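Local coordinates for protein putative peptidase (Bacteroides fragilis, PDB 5DYN) that acts as a clostripain-family (C11) cysteine protease, this chain being its C-terminal part, and probably activates the B. fragilis toxin by proteolytic cleavage, at residues Gly62-Tyr65 and Gln66-Val69; Tyr87-Tyr90 and Gln91-Asp95. All coordinates share one frame; numbering follows the deposited sequence.

Contact 1 (Gly62-Tyr65 and Gln66-Val69); sequences GAPY and QTVV. With NA (sodium ion), chain E.
P64, at the N-cap position of helix 65-72, turns its carbonyl to the amides of T67 and V68, the first bonds of a helix in this caspase-like α/β fold. P64 is also the centre of an inverse gamma turn, closed by a weak bond from Y65 N to A63 O. P64 O takes three donors. T67 N comes to P64 O from above the carbonyl plane at 2.8 Å. V68 N lies 2.9 Å from P64 O, with a fairly straight N-H...O angle of 158°. T67 OG1 reaches P64 O at 3.0 Å, in the carbonyl plane. In T67, chi1 of 64° swings OG1 in between the N and C of its own main chain, back toward P64 O, so main chain and side chain of one residue grip the same oxygen. One residue on, the V69 amide bonds to Y65 O.

V68 supplies the apolar side. Its CG2 branch reaches back over the turn to lie 3.7 Å from P64 CD and equally close to A63 CB, while F29 of strand 25-31 touches both A63 and V68. A63 CB in turn sits over one face of the Y65 ring, near its rim, and V69 CG2 comes to the edge of that ring, close to its plane.

The face bearing A63 O belongs to the subunit interface. There a sodium ion is shared with P61 O and with D35 and E38 of a neighbouring subunit, E38 of that subunit also accepting from Y65 N, and W116 of the same neighbour packs on Y65. A63 O binds the sodium at 2.6 Å, and a water is another ligand, 2.5 Å from the metal.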
loop_
_atom_site.group_PDB
_atom_site.type_symbol
_atom_site.label_atom_id
_atom_site.label_comp_id
_atom_site.label_asym_id
_atom_site.label_seq_id
_atom_site.Cartn_x
_atom_site.Cartn_y
_atom_site.Cartn_z
ATOM N N GLY B 62 -1.937 -12.818 -0.365
ATOM C CA GLY B 62 -1.992 -11.616 0.447
ATOM C C GLY B 62 -1.699 -11.818 1.921
ATOM O O GLY B 62 -0.866 -12.639 2.299
ATOM N N ALA B 63 -2.388 -11.057 2.762
ATOM C CA ALA B 63 -2.171 -11.126 4.200
ATOM C C ALA B 63 -2.717 -12.419 4.802
ATOM O O ALA B 63 -3.735 -12.941 4.347
ATOM C CB ALA B 63 -2.805 -9.920 4.883
ATOM N N PRO B 64 -2.023 -12.946 5.825
ATOM C CA PRO B 64 -2.567 -14.017 6.665
ATOM C C PRO B 64 -3.595 -13.437 7.622
ATOM O O PRO B 64 -3.297 -13.206 8.793
ATOM C CB PRO B 64 -1.338 -14.540 7.411
ATOM C CG PRO B 64 -0.432 -13.356 7.487
ATOM C CD PRO B 64 -0.645 -12.591 6.207
ATOM N N TYR B 65 -4.801 -13.199 7.118
ATOM C CA TYR B 65 -5.823 -12.488 7.880
ATOM C C TYR B 65 -6.272 -13.236 9.133
ATOM O O TYR B 65 -7.021 -12.693 9.942
ATOM C CB TYR B 65 -7.029 -12.184 6.985
ATOM C CG TYR B 65 -6.761 -11.087 5.978
ATOM C CD1 TYR B 65 -6.762 -9.751 6.361
ATOM C CD2 TYR B 65 -6.502 -11.385 4.645
ATOM C CE1 TYR B 65 -6.510 -8.743 5.450
ATOM C CE2 TYR B 65 -6.251 -10.382 3.725
ATOM C CZ TYR B 65 -6.256 -9.063 4.133
ATOM O OH TYR B 65 -6.007 -8.058 3.225
ATOM N N GLN B 66 -5.814 -14.472 9.302
ATOM C CA GLN B 66 -6.088 -15.198 10.534
ATOM C C GLN B 66 -5.265 -14.606 11.679
ATOM O O GLN B 66 -5.656 -14.691 12.841
ATOM C CB GLN B 66 -5.798 -16.694 10.375
ATOM C CG GLN B 66 -4.363 -17.037 10.024
ATOM C CD GLN B 66 -4.141 -17.183 8.532
ATOM O OE1 GLN B 66 -4.820 -16.552 7.724
ATOM N NE2 GLN B 66 -3.186 -18.024 8.159
ATOM N N THR B 67 -4.132 -13.992 11.342
ATOM C CA THR B 67 -3.298 -13.330 12.341
ATOM C C THR B 67 -3.298 -11.812 12.169
ATOM O O THR B 67 -3.095 -11.074 13.135
ATOM C CB THR B 67 -1.849 -13.829 12.289
ATOM O OG1 THR B 67 -1.263 -13.475 11.032
ATOM C CG2 THR B 67 -1.797 -15.341 12.467
ATOM N N VAL B 68 -3.529 -11.347 10.943
ATOM C CA VAL B 68 -3.540 -9.914 10.663
ATOM C C VAL B 68 -4.777 -9.249 11.266
ATOM O O VAL B 68 -4.695 -8.141 11.802
ATOM C CB VAL B 68 -3.482 -9.627 9.143
ATOM C CG1 VAL B 68 -3.644 -8.140 8.870
ATOM C CG2 VAL B 68 -2.172 -10.123 8.564
ATOM N N VAL B 69 -5.918 -9.928 11.193
ATOM C CA VAL B 69 -7.144 -9.381 11.768
ATOM C C VAL B 69 -6.996 -9.125 13.277
ATOM O O VAL B 69 -7.340 -8.039 13.740
ATOM C CB VAL B 69 -8.372 -10.293 11.493
ATOM C CG1 VAL B 69 -9.470 -10.037 12.506
ATOM C CG2 VAL B 69 -8.887 -10.082 10.080
HETATM NA NA NA E . -4.600 -14.730 2.709
HETATM O O HOH W 1 -4.271 -17.024 1.636
#

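Contact 2 (Tyr87-Tyr90 and Gln91-Asp95); sequences YDYY and QSRYD. Unlike the reference sequence in segment 91-95: D95 (reference Asn). With NA (sodium ion), chain F.
Y87 and Q91 meet in the last turns of helix 78-92, where i to i+4 pairs line up before the chain passes into a loop of the caspase-like α/β fold. Y87 O accepts Q91 N at 2.9 Å, and the side chain of Y87 joins in: with CG anti to the backbone N (chi1 174°), the ring lies beneath Q91 CB, which makes a CH-pi contact 4.0 Å from the ring centroid, offset toward the rim. Y187 and K189 of strand 185-196 touch Y87 as well, and its hydroxyl has a weak bond to S190 O.

D88 follows with a carbonyl gripped twice by S92. OG comes to D88 O at 2.8 Å and the S92 amide N at 3.1 Å, from opposite faces of the carbonyl plane, so the serine hydroxyl backs up the helical bond.

At Y89 the contact becomes cationic. The R93 chain runs extended from CG to NE, then chi4 of 78° turns the guanidinium flat onto the tyrosine ring, the two planes only 14° apart and CZ 3.6 Å from the ring centroid: a stacked cation-pi pair. NH1 hovers above the ring centre, and it also donates to Y89 O, which lies at the edge of the guanidinium, in its plane, at 3.0 Å. That bond fixes the rotation of the guanidinium over the ring.

Y90 faces the other way, into the protein, where its ring meets W105 edge-to-face and its hydroxyl probably bonds to G62 O. Its carbonyl turns to the loop instead, sharing a sodium ion with W105 O. Y90 O lies 3.0 Å from this sodium, with Y94 CB 3.4 Å from the same oxygen.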
loop_
_atom_site.group_PDB
_atom_site.type_symbol
_atom_site.label_atom_id
_atom_site.label_comp_id
_atom_site.label_asym_id
_atom_site.label_seq_id
_atom_site.Cartn_x
_atom_site.Cartn_y
_atom_site.Cartn_z
ATOM N N TYR B 87 4.733 -10.343 7.728
ATOM C CA TYR B 87 6.090 -10.785 7.426
ATOM C C TYR B 87 6.419 -12.149 8.027
ATOM O O TYR B 87 6.941 -13.021 7.332
ATOM C CB TYR B 87 7.114 -9.761 7.915
ATOM C CG TYR B 87 8.535 -10.251 7.741
ATOM C CD1 TYR B 87 9.136 -10.247 6.491
ATOM C CD2 TYR B 87 9.266 -10.743 8.818
ATOM C CE1 TYR B 87 10.426 -10.705 6.316
ATOM C CE2 TYR B 87 10.559 -11.202 8.652
ATOM C CZ TYR B 87 11.133 -11.179 7.397
ATOM O OH TYR B 87 12.420 -11.632 7.213
ATOM N N ASP B 88 6.130 -12.321 9.315
ATOM C CA ASP B 88 6.484 -13.547 10.032
ATOM C C ASP B 88 5.888 -14.786 9.378
ATOM O O ASP B 88 6.513 -15.847 9.357
ATOM C CB ASP B 88 6.036 -13.469 11.495
ATOM C CG ASP B 88 6.913 -12.550 12.326
ATOM O OD1 ASP B 88 8.082 -12.334 11.942
ATOM O OD2 ASP B 88 6.434 -12.044 13.364
ATOM N N TYR B 89 4.681 -14.642 8.841
ATOM C CA TYR B 89 3.990 -15.748 8.190
ATOM C C TYR B 89 4.756 -16.255 6.978
ATOM O O TYR B 89 4.975 -17.459 6.825
ATOM C CB TYR B 89 2.585 -15.322 7.768
ATOM C CG TYR B 89 1.741 -16.448 7.217
ATOM C CD1 TYR B 89 0.955 -17.223 8.060
ATOM C CD2 TYR B 89 1.723 -16.733 5.856
ATOM C CE1 TYR B 89 0.176 -18.253 7.565
ATOM C CE2 TYR B 89 0.950 -17.765 5.353
ATOM C CZ TYR B 89 0.177 -18.520 6.212
ATOM O OH TYR B 89 -0.599 -19.545 5.723
ATOM N N TYR B 90 5.161 -15.331 6.116
ATOM C CA TYR B 90 5.816 -15.702 4.870
ATOM C C TYR B 90 7.286 -16.037 5.071
ATOM O O TYR B 90 7.871 -16.764 4.267
ATOM C CB TYR B 90 5.675 -14.587 3.834
ATOM C CG TYR B 90 4.305 -14.507 3.199
ATOM C CD1 TYR B 90 4.021 -15.201 2.031
ATOM C CD2 TYR B 90 3.300 -13.727 3.759
ATOM C CE1 TYR B 90 2.773 -15.128 1.442
ATOM C CE2 TYR B 90 2.050 -13.646 3.175
ATOM C CZ TYR B 90 1.791 -14.348 2.018
ATOM O OH TYR B 90 0.548 -14.275 1.434
ATOM N N GLN B 91 7.889 -15.514 6.134
ATOM C CA GLN B 91 9.293 -15.815 6.392
ATOM C C GLN B 91 9.424 -17.217 6.988
ATOM O O GLN B 91 10.436 -17.888 6.795
ATOM C CB GLN B 91 9.924 -14.757 7.310
ATOM C CG GLN B 91 9.568 -14.861 8.783
ATOM C CD GLN B 91 10.480 -15.804 9.550
ATOM O OE1 GLN B 91 11.528 -16.220 9.050
ATOM N NE2 GLN B 91 10.079 -16.153 10.769
ATOM N N SER B 92 8.387 -17.658 7.695
ATOM C CA SER B 92 8.377 -18.987 8.295
ATOM C C SER B 92 8.300 -20.063 7.223
ATOM O O SER B 92 8.828 -21.163 7.388
ATOM C CB SER B 92 7.202 -19.132 9.265
ATOM O OG SER B 92 7.355 -18.270 10.378
ATOM N N ARG B 93 7.638 -19.736 6.120
ATOM C CA ARG B 93 7.444 -20.686 5.034
ATOM C C ARG B 93 8.381 -20.396 3.862
ATOM O O ARG B 93 8.268 -21.006 2.800
ATOM C CB ARG B 93 5.985 -20.662 4.578
ATOM C CG ARG B 93 5.018 -21.096 5.667
ATOM C CD ARG B 93 3.588 -20.683 5.374
ATOM N NE ARG B 93 2.671 -21.203 6.385
ATOM C CZ ARG B 93 2.510 -20.670 7.592
ATOM N NH1 ARG B 93 3.202 -19.594 7.942
ATOM N NH2 ARG B 93 1.656 -21.211 8.451
ATOM N N TYR B 94 9.313 -19.472 4.072
ATOM C CA TYR B 94 10.254 -19.077 3.033
ATOM C C TYR B 94 11.247 -20.187 2.718
ATOM O O TYR B 94 11.933 -20.688 3.606
ATOM C CB TYR B 94 11.002 -17.809 3.448
ATOM C CG TYR B 94 12.046 -17.355 2.452
ATOM C CD1 TYR B 94 11.681 -16.689 1.289
ATOM C CD2 TYR B 94 13.396 -17.587 2.677
ATOM C CE1 TYR B 94 12.634 -16.269 0.376
ATOM C CE2 TYR B 94 14.354 -17.172 1.771
ATOM C CZ TYR B 94 13.967 -16.515 0.622
ATOM O OH TYR B 94 14.918 -16.102 -0.282
ATOM N N ASP B 95 11.321 -20.566 1.448
ATOM C CA ASP B 95 12.275 -21.575 1.008
ATOM C C ASP B 95 12.878 -21.161 -0.331
ATOM O O ASP B 95 13.088 -21.992 -1.218
ATOM C CB ASP B 95 11.603 -22.947 0.903
ATOM C CG ASP B 95 12.605 -24.092 0.877
ATOM O OD1 ASP B 95 13.727 -23.918 1.399
ATOM O OD2 ASP B 95 12.269 -25.167 0.339
HETATM NA NA NA F . 7.316 -17.916 1.601
#

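Contacts 1 and 2 follow one another in the chain, the start of helix 65-72 and the end of helix 78-92, with centres about 13 Å apart on the same side of the molecule. They meet through two tyrosines of contact 2: Y89 CD1 packs 3.6 Å from P64 CB, and Y90 CE2 comes 4.2 Å from P64 CD, so P64, at the helix start, rests against the neighbouring helix. G62 O and Y90 OH are modelled at 2.3 Å, too short to trust as a length but probably a hydrogen bond. Each contact holds one carbonyl ligand of a separate sodium site: the sodium at 62-69 bridges to another subunit, whereas no other protein chain touches 87-95.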